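Long-range contacts in dehydroquinate synthase (PDB 1UJN), which probably catalyses the conversion of 3-deoxy-D-arabino-heptulosonate 7-phosphate to 3-dehydroquinate and phosphate in the shikimate route to chorismate, using NAD(+) and a divalent metal ion: residues 62-70 and 133-141; 52-60 and 72-82. One frame throughout, in Å; residues are numbered along the deposited sequence.

Contact 1: 62-70 and 133-141; sequences EAAKSLEVY and GINLPEGKN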
ATOM      1  N   GLU A  62      16.923  -1.625 -12.867  1.00 26.87           N
ATOM      2  CA  GLU A  62      15.482  -1.742 -13.059  1.00 27.69           C
ATOM      3  C   GLU A  62      14.911  -3.150 -12.867  1.00 27.76           C
ATOM      4  O   GLU A  62      13.727  -3.306 -12.556  1.00 25.61           O
ATOM      5  CB  GLU A  62      15.118  -1.221 -14.446  1.00 27.16           C
ATOM      6  CG  GLU A  62      15.375   0.264 -14.623  1.00 31.01           C
ATOM      7  CD  GLU A  62      14.516   1.107 -13.705  1.00 31.70           C
ATOM      8  OE1 GLU A  62      13.299   0.848 -13.644  1.00 36.40           O
ATOM      9  OE2 GLU A  62      15.047   2.030 -13.053  1.00 34.65           O
ATOM     10  N   ALA A  63      15.743  -4.168 -13.061  1.00 29.04           N
ATOM     11  CA  ALA A  63      15.297  -5.552 -12.903  1.00 31.47           C
ATOM     12  C   ALA A  63      14.842  -5.833 -11.474  1.00 31.73           C
ATOM     13  O   ALA A  63      14.037  -6.735 -11.241  1.00 34.03           O
ATOM     14  CB  ALA A  63      16.422  -6.517 -13.298  1.00 30.68           C
ATOM     15  N   ALA A  64      15.355  -5.062 -10.521  1.00 31.97           N
ATOM     16  CA  ALA A  64      14.988  -5.237  -9.114  1.00 31.75           C
ATOM     17  C   ALA A  64      13.569  -4.745  -8.843  1.00 31.49           C
ATOM     18  O   ALA A  64      12.936  -5.151  -7.864  1.00 34.00           O
ATOM     19  CB  ALA A  64      15.970  -4.488  -8.217  1.00 29.77           C
ATOM     20  N   LYS A  65      13.076  -3.862  -9.704  1.00 28.88           N
ATOM     21  CA  LYS A  65      11.735  -3.313  -9.544  1.00 26.50           C
ATOM     22  C   LYS A  65      10.727  -4.114 -10.360  1.00 27.50           C
ATOM     23  O   LYS A  65      10.135  -3.610 -11.316  1.00 27.64           O
ATOM     24  CB  LYS A  65      11.726  -1.835  -9.952  1.00 26.84           C
ATOM     25  CG  LYS A  65      12.504  -0.952  -8.986  1.00 25.64           C
ATOM     26  CD  LYS A  65      12.667   0.482  -9.483  1.00 26.68           C
ATOM     27  CE  LYS A  65      11.331   1.166  -9.749  1.00 24.70           C
ATOM     28  NZ  LYS A  65      11.541   2.605 -10.103  1.00 26.14           N
ATOM     29  N   SER A  66      10.529  -5.364  -9.955  1.00 25.39           N
ATOM     30  CA  SER A  66       9.616  -6.266 -10.644  1.00 27.00           C
ATOM     31  C   SER A  66       8.760  -7.047  -9.657  1.00 25.87           C
ATOM     32  O   SER A  66       9.097  -7.156  -8.480  1.00 25.09           O
ATOM     33  CB  SER A  66      10.406  -7.260 -11.490  1.00 28.33           C
ATOM     34  OG  SER A  66      11.093  -8.175 -10.654  1.00 30.52           O
ATOM     35  N   LEU A  67       7.664  -7.610 -10.155  1.00 26.51           N
ATOM     36  CA  LEU A  67       6.759  -8.395  -9.323  1.00 25.84           C
ATOM     37  C   LEU A  67       7.465  -9.633  -8.790  1.00 25.26           C
ATOM     38  O   LEU A  67       7.211 -10.072  -7.670  1.00 21.69           O
ATOM     39  CB  LEU A  67       5.525  -8.815 -10.128  1.00 26.19           C
ATOM     40  CG  LEU A  67       4.475  -7.736 -10.410  1.00 27.50           C
ATOM     41  CD1 LEU A  67       3.532  -8.195 -11.518  1.00 27.44           C
ATOM     42  CD2 LEU A  67       3.707  -7.438  -9.132  1.00 27.62           C
ATOM     43  N   GLU A  68       8.360 -10.195  -9.594  1.00 25.99           N
ATOM     44  CA  GLU A  68       9.080 -11.388  -9.178  1.00 28.19           C
ATOM     45  C   GLU A  68       9.995 -11.128  -7.985  1.00 25.68           C
ATOM     46  O   GLU A  68       9.997 -11.894  -7.021  1.00 24.63           O
ATOM     47  CB  GLU A  68       9.905 -11.949 -10.340  1.00 33.93           C
ATOM     48  CG  GLU A  68      10.598 -13.253  -9.992  1.00 42.22           C
ATOM     49  CD  GLU A  68       9.629 -14.300  -9.466  1.00 46.72           C
ATOM     50  OE1 GLU A  68       8.802 -14.800 -10.260  1.00 49.86           O
ATOM     51  OE2 GLU A  68       9.686 -14.612  -8.254  1.00 51.31           O
ATOM     52  N   VAL A  69      10.768 -10.052  -8.044  1.00 26.32           N
ATOM     53  CA  VAL A  69      11.683  -9.740  -6.948  1.00 24.74           C
ATOM     54  C   VAL A  69      10.890  -9.321  -5.709  1.00 25.10           C
ATOM     55  O   VAL A  69      11.266  -9.636  -4.578  1.00 24.09           O
ATOM     56  CB  VAL A  69      12.665  -8.626  -7.354  1.00 26.71           C
ATOM     57  CG1 VAL A  69      13.595  -8.293  -6.201  1.00 25.86           C
ATOM     58  CG2 VAL A  69      13.475  -9.079  -8.556  1.00 28.46           C
ATOM     59  N   TYR A  70       9.785  -8.620  -5.942  1.00 24.03           N
ATOM     60  CA  TYR A  70       8.901  -8.160  -4.876  1.00 22.07           C
ATOM     61  C   TYR A  70       8.388  -9.375  -4.097  1.00 22.47           C
ATOM     62  O   TYR A  70       8.453  -9.422  -2.864  1.00 21.02           O
ATOM     63  CB  TYR A  70       7.741  -7.378  -5.509  1.00 20.69           C
ATOM     64  CG  TYR A  70       6.588  -7.007  -4.590  1.00 18.91           C
ATOM     65  CD1 TYR A  70       6.759  -6.105  -3.536  1.00 21.00           C
ATOM     66  CD2 TYR A  70       5.317  -7.530  -4.804  1.00 22.13           C
ATOM     67  CE1 TYR A  70       5.679  -5.737  -2.720  1.00 20.45           C
ATOM     68  CE2 TYR A  70       4.225  -7.165  -3.993  1.00 20.67           C
ATOM     69  CZ  TYR A  70       4.416  -6.272  -2.958  1.00 21.32           C
ATOM     70  OH  TYR A  70       3.343  -5.916  -2.167  1.00 20.74           O
ATOM     71  N   GLY A 133       7.781   1.726  -5.172  1.00 18.17           N
ATOM     72  CA  GLY A 133       7.057   0.969  -6.175  1.00 18.77           C
ATOM     73  C   GLY A 133       7.915   0.133  -7.103  1.00 21.50           C
ATOM     74  O   GLY A 133       9.136   0.072  -6.965  1.00 20.43           O
ATOM     75  N   ILE A 134       7.258  -0.513  -8.059  1.00 21.05           N
ATOM     76  CA  ILE A 134       7.930  -1.375  -9.016  1.00 22.21           C
ATOM     77  C   ILE A 134       7.346  -1.150 -10.413  1.00 23.67           C
ATOM     78  O   ILE A 134       6.399  -0.374 -10.585  1.00 21.79           O
ATOM     79  CB  ILE A 134       7.759  -2.861  -8.622  1.00 21.46           C
ATOM     80  CG1 ILE A 134       6.268  -3.201  -8.509  1.00 22.22           C
ATOM     81  CG2 ILE A 134       8.454  -3.134  -7.282  1.00 20.83           C
ATOM     82  CD1 ILE A 134       5.982  -4.680  -8.302  1.00 24.70           C
ATOM     83  N   ASN A 135       7.912  -1.833 -11.405  1.00 22.33           N
ATOM     84  CA  ASN A 135       7.455  -1.708 -12.785  1.00 24.61           C
ATOM     85  C   ASN A 135       6.602  -2.902 -13.197  1.00 25.71           C
ATOM     86  O   ASN A 135       6.560  -3.922 -12.507  1.00 26.17           O
ATOM     87  CB  ASN A 135       8.645  -1.638 -13.754  1.00 23.00           C
ATOM     88  CG  ASN A 135       9.663  -0.587 -13.368  1.00 24.31           C
ATOM     89  OD1 ASN A 135       9.311   0.553 -13.071  1.00 26.44           O
ATOM     90  ND2 ASN A 135      10.940  -0.963 -13.389  1.00 23.33           N
ATOM     91  N   LEU A 136       5.930  -2.752 -14.335  1.00 26.70           N
ATOM     92  CA  LEU A 136       5.107  -3.804 -14.926  1.00 27.46           C
ATOM     93  C   LEU A 136       5.520  -3.844 -16.394  1.00 28.92           C
ATOM     94  O   LEU A 136       6.117  -2.896 -16.901  1.00 28.56           O
ATOM     95  CB  LEU A 136       3.616  -3.458 -14.857  1.00 26.05           C
ATOM     96  CG  LEU A 136       2.911  -3.395 -13.504  1.00 24.48           C
ATOM     97  CD1 LEU A 136       1.477  -2.899 -13.701  1.00 22.43           C
ATOM     98  CD2 LEU A 136       2.924  -4.764 -12.861  1.00 23.53           C
ATOM     99  N   PRO A 137       5.214  -4.944 -17.094  1.00 31.36           N
ATOM    100  CA  PRO A 137       5.579  -5.028 -18.512  1.00 31.99           C
ATOM    101  C   PRO A 137       4.941  -3.872 -19.281  1.00 33.07           C
ATOM    102  O   PRO A 137       5.496  -3.380 -20.265  1.00 33.63           O
ATOM    103  CB  PRO A 137       5.009  -6.378 -18.927  1.00 32.37           C
ATOM    104  CG  PRO A 137       5.187  -7.196 -17.688  1.00 34.21           C
ATOM    105  CD  PRO A 137       4.732  -6.244 -16.596  1.00 30.32           C
ATOM    106  N   GLU A 138       3.772  -3.440 -18.813  1.00 31.87           N
ATOM    107  CA  GLU A 138       3.036  -2.351 -19.442  1.00 30.53           C
ATOM    108  C   GLU A 138       3.642  -0.971 -19.195  1.00 29.56           C
ATOM    109  O   GLU A 138       3.246   0.004 -19.834  1.00 29.09           O
ATOM    110  CB  GLU A 138       1.581  -2.340 -18.963  1.00 30.49           C
ATOM    111  CG  GLU A 138       0.738  -3.548 -19.377  1.00 35.35           C
ATOM    112  CD  GLU A 138       1.168  -4.841 -18.707  1.00 35.49           C
ATOM    113  OE1 GLU A 138       1.734  -4.783 -17.598  1.00 36.73           O
ATOM    114  OE2 GLU A 138       0.919  -5.923 -19.283  1.00 37.50           O
ATOM    115  N   GLY A 139       4.585  -0.871 -18.263  1.00 27.95           N
ATOM    116  CA  GLY A 139       5.179   0.428 -18.011  1.00 27.13           C
ATOM    117  C   GLY A 139       5.924   0.581 -16.703  1.00 28.05           C
ATOM    118  O   GLY A 139       5.739  -0.197 -15.770  1.00 28.02           O
ATOM    119  N   LYS A 140       6.766   1.605 -16.641  1.00 27.18           N
ATOM    120  CA  LYS A 140       7.560   1.888 -15.455  1.00 27.84           C
ATOM    121  C   LYS A 140       6.712   2.492 -14.344  1.00 26.22           C
ATOM    122  O   LYS A 140       5.775   3.243 -14.606  1.00 24.67           O
ATOM    123  CB  LYS A 140       8.678   2.881 -15.787  1.00 30.02           C
ATOM    124  CG  LYS A 140       9.681   2.406 -16.825  1.00 34.00           C
ATOM    125  CD  LYS A 140      10.555   1.299 -16.283  1.00 35.34           C
ATOM    126  CE  LYS A 140      11.677   0.976 -17.261  1.00 38.25           C
ATOM    127  NZ  LYS A 140      12.568  -0.108 -16.765  1.00 37.02           N
ATOM    128  N   ASN A 141       7.058   2.150 -13.108  1.00 23.84           N
ATOM    129  CA  ASN A 141       6.397   2.687 -11.920  1.00 24.99           C
ATOM    130  C   ASN A 141       4.871   2.758 -11.967  1.00 25.06           C
ATOM    131  O   ASN A 141       4.291   3.827 -11.760  1.00 27.62           O
ATOM    132  CB  ASN A 141       6.950   4.083 -11.644  1.00 25.40           C
ATOM    133  CG  ASN A 141       8.463   4.100 -11.549  1.00 25.92           C
ATOM    134  OD1 ASN A 141       9.047   3.397 -10.727  1.00 26.92           O
ATOM    135  ND2 ASN A 141       9.108   4.904 -12.395  1.00 25.63           N
TER
HETATM  136  O   HOH W   1      11.380   2.451 -12.969  1.00 29.24           O
HETATM  137  O   HOH W   2      11.741  -3.726 -14.291  1.00 30.82           O
HETATM  138  O   HOH W   3       7.067  -6.481 -12.724  1.00 28.92           O

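Contact 2: 52-60 and 72-82; sequences VRHLLGLPG and KVLSWLAEKGL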
ATOM      1  N   VAL A  52      21.858  -6.306  12.989  1.00 23.46           N
ATOM      2  CA  VAL A  52      20.937  -6.978  12.082  1.00 23.73           C
ATOM      3  C   VAL A  52      21.538  -8.305  11.632  1.00 24.64           C
ATOM      4  O   VAL A  52      22.679  -8.353  11.174  1.00 23.90           O
ATOM      5  CB  VAL A  52      20.633  -6.098  10.855  1.00 22.86           C
ATOM      6  CG1 VAL A  52      19.637  -6.800   9.945  1.00 21.45           C
ATOM      7  CG2 VAL A  52      20.074  -4.755  11.320  1.00 21.64           C
ATOM      8  N   ARG A  53      20.762  -9.375  11.757  1.00 25.82           N
ATOM      9  CA  ARG A  53      21.254 -10.722  11.423  1.00 29.05           C
ATOM     10  C   ARG A  53      20.699 -11.274  10.091  1.00 30.09           C
ATOM     11  O   ARG A  53      21.235 -12.202   9.502  1.00 31.72           O
ATOM     12  CB  ARG A  53      20.884 -11.662  12.571  1.00 31.23           C
ATOM     13  CG  ARG A  53      21.411 -11.172  13.920  1.00 34.48           C
ATOM     14  CD  ARG A  53      22.942 -11.066  13.937  1.00 38.89           C
ATOM     15  NE  ARG A  53      23.546 -12.239  13.300  1.00 42.34           N
ATOM     16  CZ  ARG A  53      24.891 -12.287  13.245  1.00 45.39           C
ATOM     17  NH1 ARG A  53      25.612 -11.304  13.758  1.00 46.09           N
ATOM     18  NH2 ARG A  53      25.492 -13.336  12.677  1.00 46.52           N
ATOM     19  N   HIS A  54      19.602 -10.711   9.597  1.00 26.29           N
ATOM     20  CA  HIS A  54      19.002 -11.181   8.351  1.00 25.93           C
ATOM     21  C   HIS A  54      19.306 -10.218   7.211  1.00 25.86           C
ATOM     22  O   HIS A  54      18.839  -9.078   7.218  1.00 22.74           O
ATOM     23  CB  HIS A  54      17.488 -11.310   8.520  1.00 27.58           C
ATOM     24  CG  HIS A  54      17.082 -12.126   9.706  1.00 28.69           C
ATOM     25  ND1 HIS A  54      17.474 -13.437   9.877  1.00 29.92           N
ATOM     26  CD2 HIS A  54      16.329 -11.814  10.787  1.00 30.47           C
ATOM     27  CE1 HIS A  54      16.982 -13.896  11.013  1.00 30.12           C
ATOM     28  NE2 HIS A  54      16.283 -12.932  11.585  1.00 30.68           N
ATOM     29  N   LEU A  55      20.085 -10.682   6.236  1.00 23.56           N
ATOM     30  CA  LEU A  55      20.456  -9.851   5.091  1.00 24.46           C
ATOM     31  C   LEU A  55      20.188 -10.547   3.768  1.00 24.65           C
ATOM     32  O   LEU A  55      20.413 -11.747   3.639  1.00 24.60           O
ATOM     33  CB  LEU A  55      21.942  -9.486   5.145  1.00 27.48           C
ATOM     34  CG  LEU A  55      22.470  -8.566   6.247  1.00 30.76           C
ATOM     35  CD1 LEU A  55      22.556  -9.318   7.564  1.00 31.97           C
ATOM     36  CD2 LEU A  55      23.847  -8.057   5.838  1.00 30.92           C
ATOM     37  N   LEU A  56      19.719  -9.781   2.786  1.00 22.65           N
ATOM     38  CA  LEU A  56      19.434 -10.311   1.458  1.00 23.77           C
ATOM     39  C   LEU A  56      19.986  -9.346   0.422  1.00 25.67           C
ATOM     40  O   LEU A  56      19.632  -8.157   0.414  1.00 22.43           O
ATOM     41  CB  LEU A  56      17.923 -10.478   1.245  1.00 25.73           C
ATOM     42  CG  LEU A  56      17.523 -10.961  -0.158  1.00 27.04           C
ATOM     43  CD1 LEU A  56      18.054 -12.379  -0.383  1.00 29.49           C
ATOM     44  CD2 LEU A  56      16.011 -10.934  -0.317  1.00 26.71           C
ATOM     45  N   GLY A  57      20.865  -9.860  -0.438  1.00 24.07           N
ATOM     46  CA  GLY A  57      21.469  -9.045  -1.476  1.00 25.98           C
ATOM     47  C   GLY A  57      20.721  -9.186  -2.786  1.00 26.42           C
ATOM     48  O   GLY A  57      20.222 -10.261  -3.116  1.00 28.66           O
ATOM     49  N   LEU A  58      20.637  -8.094  -3.532  1.00 27.54           N
ATOM     50  CA  LEU A  58      19.932  -8.100  -4.799  1.00 28.79           C
ATOM     51  C   LEU A  58      20.693  -7.293  -5.831  1.00 30.04           C
ATOM     52  O   LEU A  58      21.449  -6.385  -5.490  1.00 27.17           O
ATOM     53  CB  LEU A  58      18.544  -7.474  -4.638  1.00 31.44           C
ATOM     54  CG  LEU A  58      17.538  -8.041  -3.642  1.00 32.84           C
ATOM     55  CD1 LEU A  58      16.335  -7.114  -3.583  1.00 35.87           C
ATOM     56  CD2 LEU A  58      17.120  -9.436  -4.053  1.00 35.40           C
ATOM     57  N   PRO A  59      20.528  -7.636  -7.113  1.00 31.71           N
ATOM     58  CA  PRO A  59      21.235  -6.861  -8.130  1.00 32.26           C
ATOM     59  C   PRO A  59      20.469  -5.547  -8.246  1.00 32.19           C
ATOM     60  O   PRO A  59      19.239  -5.542  -8.194  1.00 33.56           O
ATOM     61  CB  PRO A  59      21.087  -7.715  -9.390  1.00 31.94           C
ATOM     62  CG  PRO A  59      20.982  -9.112  -8.844  1.00 34.36           C
ATOM     63  CD  PRO A  59      20.048  -8.915  -7.667  1.00 33.21           C
ATOM     64  N   GLY A  60      21.188  -4.438  -8.375  1.00 31.42           N
ATOM     65  CA  GLY A  60      20.524  -3.157  -8.512  1.00 32.18           C
ATOM     66  C   GLY A  60      20.009  -3.034  -9.931  1.00 31.62           C
ATOM     67  O   GLY A  60      20.064  -3.994 -10.695  1.00 31.90           O
ATOM     68  N   LYS A  72       9.665 -12.348  -4.047  1.00 24.76           N
ATOM     69  CA  LYS A  72      10.798 -13.042  -3.439  1.00 26.60           C
ATOM     70  C   LYS A  72      11.176 -12.417  -2.102  1.00 24.62           C
ATOM     71  O   LYS A  72      11.377 -13.123  -1.117  1.00 23.90           O
ATOM     72  CB  LYS A  72      12.012 -13.010  -4.373  1.00 28.60           C
ATOM     73  CG  LYS A  72      13.141 -13.936  -3.932  1.00 34.56           C
ATOM     74  CD  LYS A  72      14.245 -14.009  -4.981  1.00 38.39           C
ATOM     75  CE  LYS A  72      15.154 -12.796  -4.917  1.00 39.38           C
ATOM     76  NZ  LYS A  72      16.194 -12.964  -3.862  1.00 42.26           N
ATOM     77  N   VAL A  73      11.268 -11.091  -2.068  1.00 22.66           N
ATOM     78  CA  VAL A  73      11.627 -10.404  -0.832  1.00 21.64           C
ATOM     79  C   VAL A  73      10.560 -10.619   0.237  1.00 20.92           C
ATOM     80  O   VAL A  73      10.878 -10.885   1.393  1.00 21.94           O
ATOM     81  CB  VAL A  73      11.837  -8.888  -1.069  1.00 20.86           C
ATOM     82  CG1 VAL A  73      12.239  -8.206   0.240  1.00 23.23           C
ATOM     83  CG2 VAL A  73      12.921  -8.675  -2.128  1.00 21.59           C
ATOM     84  N   LEU A  74       9.290 -10.511  -0.142  1.00 21.12           N
ATOM     85  CA  LEU A  74       8.213 -10.719   0.823  1.00 20.64           C
ATOM     86  C   LEU A  74       8.258 -12.126   1.436  1.00 21.37           C
ATOM     87  O   LEU A  74       8.121 -12.290   2.647  1.00 20.98           O
ATOM     88  CB  LEU A  74       6.858 -10.469   0.154  1.00 20.07           C
ATOM     89  CG  LEU A  74       6.565  -9.006  -0.202  1.00 18.77           C
ATOM     90  CD1 LEU A  74       5.401  -8.946  -1.181  1.00 19.43           C
ATOM     91  CD2 LEU A  74       6.243  -8.207   1.066  1.00 20.82           C
ATOM     92  N   SER A  75       8.450 -13.142   0.604  1.00 23.73           N
ATOM     93  CA  SER A  75       8.512 -14.510   1.112  1.00 24.62           C
ATOM     94  C   SER A  75       9.739 -14.707   1.992  1.00 25.10           C
ATOM     95  O   SER A  75       9.716 -15.491   2.943  1.00 26.50           O
ATOM     96  CB  SER A  75       8.524 -15.506  -0.047  1.00 24.51           C
ATOM     97  OG  SER A  75       7.231 -15.606  -0.621  1.00 28.11           O
ATOM     98  N   TRP A  76      10.807 -13.980   1.679  1.00 25.92           N
ATOM     99  CA  TRP A  76      12.039 -14.069   2.451  1.00 24.48           C
ATOM    100  C   TRP A  76      11.760 -13.562   3.867  1.00 25.89           C
ATOM    101  O   TRP A  76      12.162 -14.186   4.849  1.00 23.84           O
ATOM    102  CB  TRP A  76      13.140 -13.239   1.776  1.00 26.33           C
ATOM    103  CG  TRP A  76      14.434 -13.212   2.524  1.00 28.59           C
ATOM    104  CD1 TRP A  76      15.283 -14.259   2.739  1.00 31.26           C
ATOM    105  CD2 TRP A  76      15.011 -12.085   3.187  1.00 31.21           C
ATOM    106  NE1 TRP A  76      16.355 -13.854   3.499  1.00 33.06           N
ATOM    107  CE2 TRP A  76      16.213 -12.523   3.789  1.00 31.67           C
ATOM    108  CE3 TRP A  76      14.631 -10.745   3.332  1.00 31.90           C
ATOM    109  CZ2 TRP A  76      17.036 -11.668   4.525  1.00 33.59           C
ATOM    110  CZ3 TRP A  76      15.456  -9.890   4.067  1.00 34.28           C
ATOM    111  CH2 TRP A  76      16.643 -10.360   4.653  1.00 32.26           C
ATOM    112  N   LEU A  77      11.053 -12.436   3.970  1.00 24.47           N
ATOM    113  CA  LEU A  77      10.710 -11.870   5.272  1.00 22.56           C
ATOM    114  C   LEU A  77       9.773 -12.812   6.032  1.00 21.27           C
ATOM    115  O   LEU A  77       9.969 -13.076   7.220  1.00 21.54           O
ATOM    116  CB  LEU A  77      10.036 -10.504   5.096  1.00 21.41           C
ATOM    117  CG  LEU A  77      10.889  -9.394   4.473  1.00 21.11           C
ATOM    118  CD1 LEU A  77      10.056  -8.133   4.273  1.00 21.87           C
ATOM    119  CD2 LEU A  77      12.059  -9.101   5.382  1.00 21.91           C
ATOM    120  N   ALA A  78       8.759 -13.317   5.335  1.00 23.23           N
ATOM    121  CA  ALA A  78       7.786 -14.229   5.924  1.00 23.87           C
ATOM    122  C   ALA A  78       8.481 -15.472   6.470  1.00 26.84           C
ATOM    123  O   ALA A  78       8.215 -15.905   7.587  1.00 28.40           O
ATOM    124  CB  ALA A  78       6.751 -14.632   4.877  1.00 21.85           C
ATOM    125  N   GLU A  79       9.368 -16.041   5.665  1.00 30.63           N
ATOM    126  CA  GLU A  79      10.113 -17.234   6.053  1.00 35.15           C
ATOM    127  C   GLU A  79      10.825 -17.072   7.394  1.00 36.13           C
ATOM    128  O   GLU A  79      10.875 -18.008   8.192  1.00 37.32           O
ATOM    129  CB  GLU A  79      11.132 -17.576   4.965  1.00 39.25           C
ATOM    130  CG  GLU A  79      12.156 -18.613   5.377  1.00 46.36           C
ATOM    131  CD  GLU A  79      13.139 -18.919   4.270  1.00 50.33           C
ATOM    132  OE1 GLU A  79      12.943 -18.404   3.147  1.00 51.88           O
ATOM    133  OE2 GLU A  79      14.104 -19.677   4.521  1.00 53.18           O
ATOM    134  N   LYS A  80      11.382 -15.889   7.637  1.00 36.98           N
ATOM    135  CA  LYS A  80      12.098 -15.629   8.881  1.00 36.86           C
ATOM    136  C   LYS A  80      11.135 -15.328  10.034  1.00 37.23           C
ATOM    137  O   LYS A  80      11.519 -15.248  11.193  1.00 38.52           O
ATOM    138  CB  LYS A  80      13.028 -14.436   8.656  1.00 38.01           C
ATOM    139  CG  LYS A  80      14.445 -14.870   8.277  1.00 40.99           C
ATOM    140  CD  LYS A  80      14.829 -14.427   6.863  1.00 42.53           C
ATOM    141  CE  LYS A  80      15.140 -15.612   5.942  1.00 44.19           C
ATOM    142  NZ  LYS A  80      16.559 -15.948   6.033  1.00 46.37           N
ATOM    143  N   GLY A  81       9.859 -15.160   9.707  1.00 35.10           N
ATOM    144  CA  GLY A  81       8.867 -14.883  10.724  1.00 33.45           C
ATOM    145  C   GLY A  81       8.925 -13.475  11.289  1.00 32.53           C
ATOM    146  O   GLY A  81       8.524 -13.249  12.426  1.00 33.55           O
ATOM    147  N   LEU A  82       9.418 -12.524  10.504  1.00 31.15           N
ATOM    148  CA  LEU A  82       9.500 -11.143  10.981  1.00 30.52           C
ATOM    149  C   LEU A  82       8.115 -10.584  11.276  1.00 28.31           C
ATOM    150  O   LEU A  82       7.224 -10.629  10.429  1.00 26.46           O
ATOM    151  CB  LEU A  82      10.217 -10.255   9.961  1.00 32.79           C
ATOM    152  CG  LEU A  82      11.742 -10.394   9.945  1.00 38.18           C
ATOM    153  CD1 LEU A  82      12.326  -9.524   8.851  1.00 39.43           C
ATOM    154  CD2 LEU A  82      12.305  -9.986  11.300  1.00 38.24           C
TER
HETATM  155  O   HOH W   4      19.431 -14.422   3.269  1.00 40.38           O
HETATM  156  O   HOH W   5      18.988 -13.033  -3.603  1.00 45.69           O

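Contact 1: 62-70 and 133-141
K65 and I134 meet where the loop leading into helix 67-80 crosses strand 131-136, half of a two-stranded antiparallel hairpin in the N-terminal domain of dehydroquinate synthase. The backbone joint is N135 N to K65 O, 2.8 Å, with K65 at the centre of an inverse gamma turn that presents its carbonyl to the strand.

The K65 side chain runs nearly extended as far as CD, then bends at chi3 (58°), which swings CE past G133 O and brings NZ to N141 OD1 at 2.7 Å, in the carbonyl plane and on a lone pair. D98 of helix 94-106 forms a salt bridge with the same ammonium and a water accepts from it; together these partners probably offset the cost of burying its charge. N135 is gripped at both ends of its amide: OD1 accepts from N141 N, while ND2 reaches E62 OE1 at 3.0 Å, nearly along the C-O axis, with carboxylate and amide planes only 28° apart. That same OE1 takes a long, weak salt bridge from K140 NZ. K140 is a predicted NAD(+) ligand, so E62 is probably a second-shell neighbour of the cofactor site, with N135 in turn holding its carboxylate.

Next to these polar groups the contact turns apolar. I134 holds CG1 between its backbone N and carbonyl carbon (chi1 57°), which sends CD1 out to L67 CD2 at 3.7 Å and to 4.3 Å from Y70 CB. L67 forks over the strand, its CD1 resting on L136 CD2. The Y70 hydroxyl goes on to T106. One of three bridging waters accepts from L67 N and donates to N135 O at 2.6 Å.

Contact 2: 52-60 and 72-82
Strand 55-58 and the 72-80 part of the helix run almost antiparallel, 167° between their directions, with the axes 10.5 Å apart at closest approach; no direct hydrogen bond joins them, and side chains fill the gap. W76 stands up from the helix with CG anti to its backbone N (chi1 177°), its indole held between L56 and K80. L56 CB sits over one face of the six-membered ring, 3.5 Å from its centroid and 7° off the normal, a CH-pi contact, while L56 CD2 spreads over the same indole near W76 CD2. The opposite face carries K80 CD, and H54 O lies at the edge, 3.6 Å from W76 CH2.

This is the helix-on-sheet layer of a Rossmann-like alpha/beta domain: 55-58 is one of the two edge strands of the mixed sheet within the chain, hydrogen-bonded to 31-36, and A32 of that neighbour also touches W76. Farther along, L58 CD1 meets V73 CG2 at 4.0 Å, and helix 94-106 adds L99 against L58 and V103 against V73. K72, bent at chi3 and chi4, curls its chain back so that CE and NZ lie against L58 CD2; the ammonium then reaches G57 O through a water, 2.8 Å from NZ. A second water joins L55 O to W76 NE1, the latter bond weak.

At the helix end, G81 adopts positive phi in a Schellman motif and turns the chain so that L82 comes up beside the H54 imidazole. K80 lays its CG over one face of that ring, 3.7 Å from H54 ND1.

Going from the N terminus, the chain runs along edge strand 55-58, passes through the 62-66 loop and enters helix 67-80. Contact 2 closes first, a short loop with 11 residues between its segments, laying the helix back along the strand. Contact 1 is the longer closure: 62 residues, including strands 87-92 and 112-117 and helix 94-106, intervene before hairpin strand 131-136 meets the start of the helix. The segments alternate, so the loops cross, and helix 67-80 serves both. The contacts touch through V69 CG1 and L58 CD1. Together they tie sheet edge, helix and hairpin, and S75 OG hydrogen-bonds to E138 OE1 of the second subunit.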